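Topoisomerase I-like protein (Leishmania donovani, PDB 2B9S) forms the large subunit of a heterodimeric type IB topoisomerase, which relaxes supercoiled DNA by transiently cutting and resealing one strand. Local coordinates at a contact of chain A with DNA. Coordinates in Å, arbitrary orientation; residue numbers count along the deposited sequence, not the author numbering.

A contact of chain A with DNA. Residues 163-166, 169, 329. With nucleotides of chain B.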
loop_
_atom_site.group_PDB
_atom_site.type_symbol
_atom_site.label_atom_id
_atom_site.label_comp_id
_atom_site.label_asym_id
_atom_site.label_seq_id
_atom_site.Cartn_x
_atom_site.Cartn_y
_atom_site.Cartn_z
ATOM N N PHE A 163 5.860 -9.262 -13.233
ATOM C CA PHE A 163 5.328 -8.064 -12.549
ATOM C C PHE A 163 3.830 -7.806 -12.729
ATOM O O PHE A 163 3.361 -7.584 -13.844
ATOM C CB PHE A 163 6.105 -6.817 -12.987
ATOM C CG PHE A 163 5.626 -5.532 -12.330
ATOM C CD1 PHE A 163 5.110 -4.484 -13.094
ATOM C CD2 PHE A 163 5.687 -5.383 -10.956
ATOM C CE1 PHE A 163 4.684 -3.317 -12.494
ATOM C CE2 PHE A 163 5.264 -4.215 -10.335
ATOM C CZ PHE A 163 4.763 -3.182 -11.102
ATOM N N ARG A 164 3.096 -7.801 -11.615
ATOM C CA ARG A 164 1.650 -7.587 -11.645
ATOM C C ARG A 164 1.263 -6.148 -11.351
ATOM O O ARG A 164 0.816 -5.801 -10.252
ATOM C CB ARG A 164 0.902 -8.635 -10.799
ATOM C CG ARG A 164 0.929 -9.994 -11.514
ATOM C CD ARG A 164 0.899 -11.194 -10.595
ATOM N NE ARG A 164 -0.455 -11.676 -10.408
ATOM C CZ ARG A 164 -0.926 -12.855 -10.797
ATOM N NH1 ARG A 164 -0.157 -13.745 -11.413
ATOM N NH2 ARG A 164 -2.194 -13.145 -10.544
ATOM N N GLY A 165 1.442 -5.308 -12.368
ATOM C CA GLY A 165 1.071 -3.916 -12.265
ATOM C C GLY A 165 -0.426 -3.713 -12.325
ATOM O O GLY A 165 -1.133 -4.396 -13.061
ATOM N N ARG A 166 -0.897 -2.774 -11.515
ATOM C CA ARG A 166 -2.293 -2.375 -11.459
ATOM C C ARG A 166 -2.645 -1.441 -12.606
ATOM O O ARG A 166 -1.836 -0.612 -13.018
ATOM C CB ARG A 166 -2.573 -1.651 -10.131
ATOM C CG ARG A 166 -2.253 -2.429 -8.855
ATOM C CD ARG A 166 -3.064 -3.683 -8.684
ATOM N NE ARG A 166 -2.750 -4.321 -7.394
ATOM C CZ ARG A 166 -3.418 -4.135 -6.250
ATOM N NH1 ARG A 166 -4.476 -3.341 -6.193
ATOM N NH2 ARG A 166 -3.006 -4.746 -5.148
ATOM N N HIS A 169 -0.454 -0.292 -16.313
ATOM C CA HIS A 169 0.971 -0.215 -16.001
ATOM C C HIS A 169 1.824 -0.630 -17.204
ATOM O O HIS A 169 1.677 -1.751 -17.700
ATOM C CB HIS A 169 1.325 -1.095 -14.794
ATOM C CG HIS A 169 2.491 -0.574 -14.007
ATOM N ND1 HIS A 169 3.761 -0.468 -14.535
ATOM C CD2 HIS A 169 2.570 -0.091 -12.748
ATOM C CE1 HIS A 169 4.575 0.046 -13.630
ATOM N NE2 HIS A 169 3.879 0.275 -12.534
ATOM N N ASP A 329 -3.952 3.196 -7.237
ATOM C CA ASP A 329 -4.376 1.819 -7.569
ATOM C C ASP A 329 -5.294 1.723 -8.793
ATOM O O ASP A 329 -5.812 0.643 -9.108
ATOM C CB ASP A 329 -4.975 1.100 -6.351
ATOM C CG ASP A 329 -3.905 0.597 -5.397
ATOM O OD1 ASP A 329 -3.849 1.084 -4.261
ATOM O OD2 ASP A 329 -3.091 -0.256 -5.789
ATOM P P DA B 13 5.399 -6.198 -6.380
ATOM O OP1 DA B 13 5.461 -7.488 -7.088
ATOM O OP2 DA B 13 6.619 -5.452 -6.137
ATOM O "O5'" DA B 13 4.377 -5.218 -7.147
ATOM C "C5'" DA B 13 3.010 -5.577 -7.369
ATOM C "C4'" DA B 13 2.144 -4.361 -7.109
ATOM O "O4'" DA B 13 1.920 -4.167 -5.692
ATOM C "C3'" DA B 13 2.724 -3.041 -7.606
ATOM O "O3'" DA B 13 1.675 -2.450 -8.315
ATOM C "C2'" DA B 13 3.178 -2.293 -6.323
ATOM C "C1'" DA B 13 2.153 -2.811 -5.319
ATOM N N9 DA B 13 2.625 -2.821 -3.933
ATOM C C8 DA B 13 3.745 -3.486 -3.493
ATOM N N7 DA B 13 3.971 -3.335 -2.218
ATOM C C5 DA B 13 2.903 -2.548 -1.783
ATOM C C6 DA B 13 2.566 -2.030 -0.503
ATOM N N6 DA B 13 3.271 -2.295 0.597
ATOM N N1 DA B 13 1.471 -1.253 -0.397
ATOM C C2 DA B 13 0.732 -1.010 -1.511
ATOM N N3 DA B 13 0.955 -1.434 -2.763
ATOM C C4 DA B 13 2.066 -2.203 -2.836
ATOM P P DA B 14 1.803 -0.999 -8.982
ATOM O OP1 DA B 14 0.863 -0.965 -10.115
ATOM O OP2 DA B 14 3.212 -0.728 -9.253
ATOM O "O5'" DA B 14 1.295 -0.082 -7.792
ATOM C "C5'" DA B 14 -0.097 0.194 -7.573
ATOM C "C4'" DA B 14 -0.178 1.358 -6.602
ATOM O "O4'" DA B 14 0.495 1.036 -5.349
ATOM C "C3'" DA B 14 0.539 2.598 -7.095
ATOM O "O3'" DA B 14 -0.254 3.721 -6.741
ATOM C "C2'" DA B 14 1.878 2.578 -6.336
ATOM C "C1'" DA B 14 1.432 2.046 -4.973
ATOM N N9 DA B 14 2.497 1.516 -4.091
ATOM C C8 DA B 14 3.586 0.732 -4.421
ATOM N N7 DA B 14 4.368 0.397 -3.392
ATOM C C5 DA B 14 3.750 1.029 -2.310
ATOM C C6 DA B 14 4.038 1.089 -0.921
ATOM N N6 DA B 14 5.084 0.506 -0.320
ATOM N N1 DA B 14 3.213 1.802 -0.128
ATOM C C2 DA B 14 2.136 2.396 -0.665
ATOM N N3 DA B 14 1.761 2.398 -1.955
ATOM C C4 DA B 14 2.607 1.700 -2.728
HETATM O O HOH W 1 -0.280 1.076 -11.249
HETATM O O HOH W 2 3.896 -8.667 -9.140
HETATM O O HOH W 3 3.716 1.863 -10.101
#
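Backbone amide and phosphate meet directly where Arg166 N donates a hydrogen bond to OP1, a non-bridging phosphate oxygen of DA14, at 2.9 Å and nearly straight (162° at H). The segment from Phe163 to His169 runs along two successive phosphates of chain B, a worked example of how a topoisomerase IB can hold DNA by its backbone: no base atom takes part in the contacts described here, which suggests binding with little regard to sequence.

Water extends the polar contacts. The same OP1 of DA14 also meets water 1, which is bonded in turn to the carbonyl oxygen of Arg166, so that both backbone polar groups of this residue serve one phosphate oxygen. Water 3 lies in the plane of the imidazole, 2.9 Å from His169 NE2, and is bonded in turn to OP2 of DA14. One nucleotide upstream, water 2 joins the amide of Arg164 to OP1 of DA13, 2.8 Å from the water.

Van der Waals contacts follow the sugar-phosphate chain. A chi1 of -180° swings the Phe163 ring away from its own backbone N and turns the rim of the ring to the DNA: CZ lies 3.4 Å from OP2 of DA14, an oxygen in the ring plane, while CE2 lies near O5' and C3' of DA13. The same ring packs on His169, with CE1 3.5 Å above the centre of the imidazole, edge onto face, which should limit tilting of the histidine.

Arg166 touches the DNA with its aliphatic stem, CG resting 3.6 Å from C5' of DA14. A bend at chi2 (-63°) then carries the guanidinium away from the DA14 phosphate and toward Asp329, where NH1 forms a rather long salt bridge with OD2 (3.4 Å). That pairing may temper the carboxylate's charge beside the DNA, where Asp329 OD2 sits 3.4 Å from C4' of the DA14 sugar.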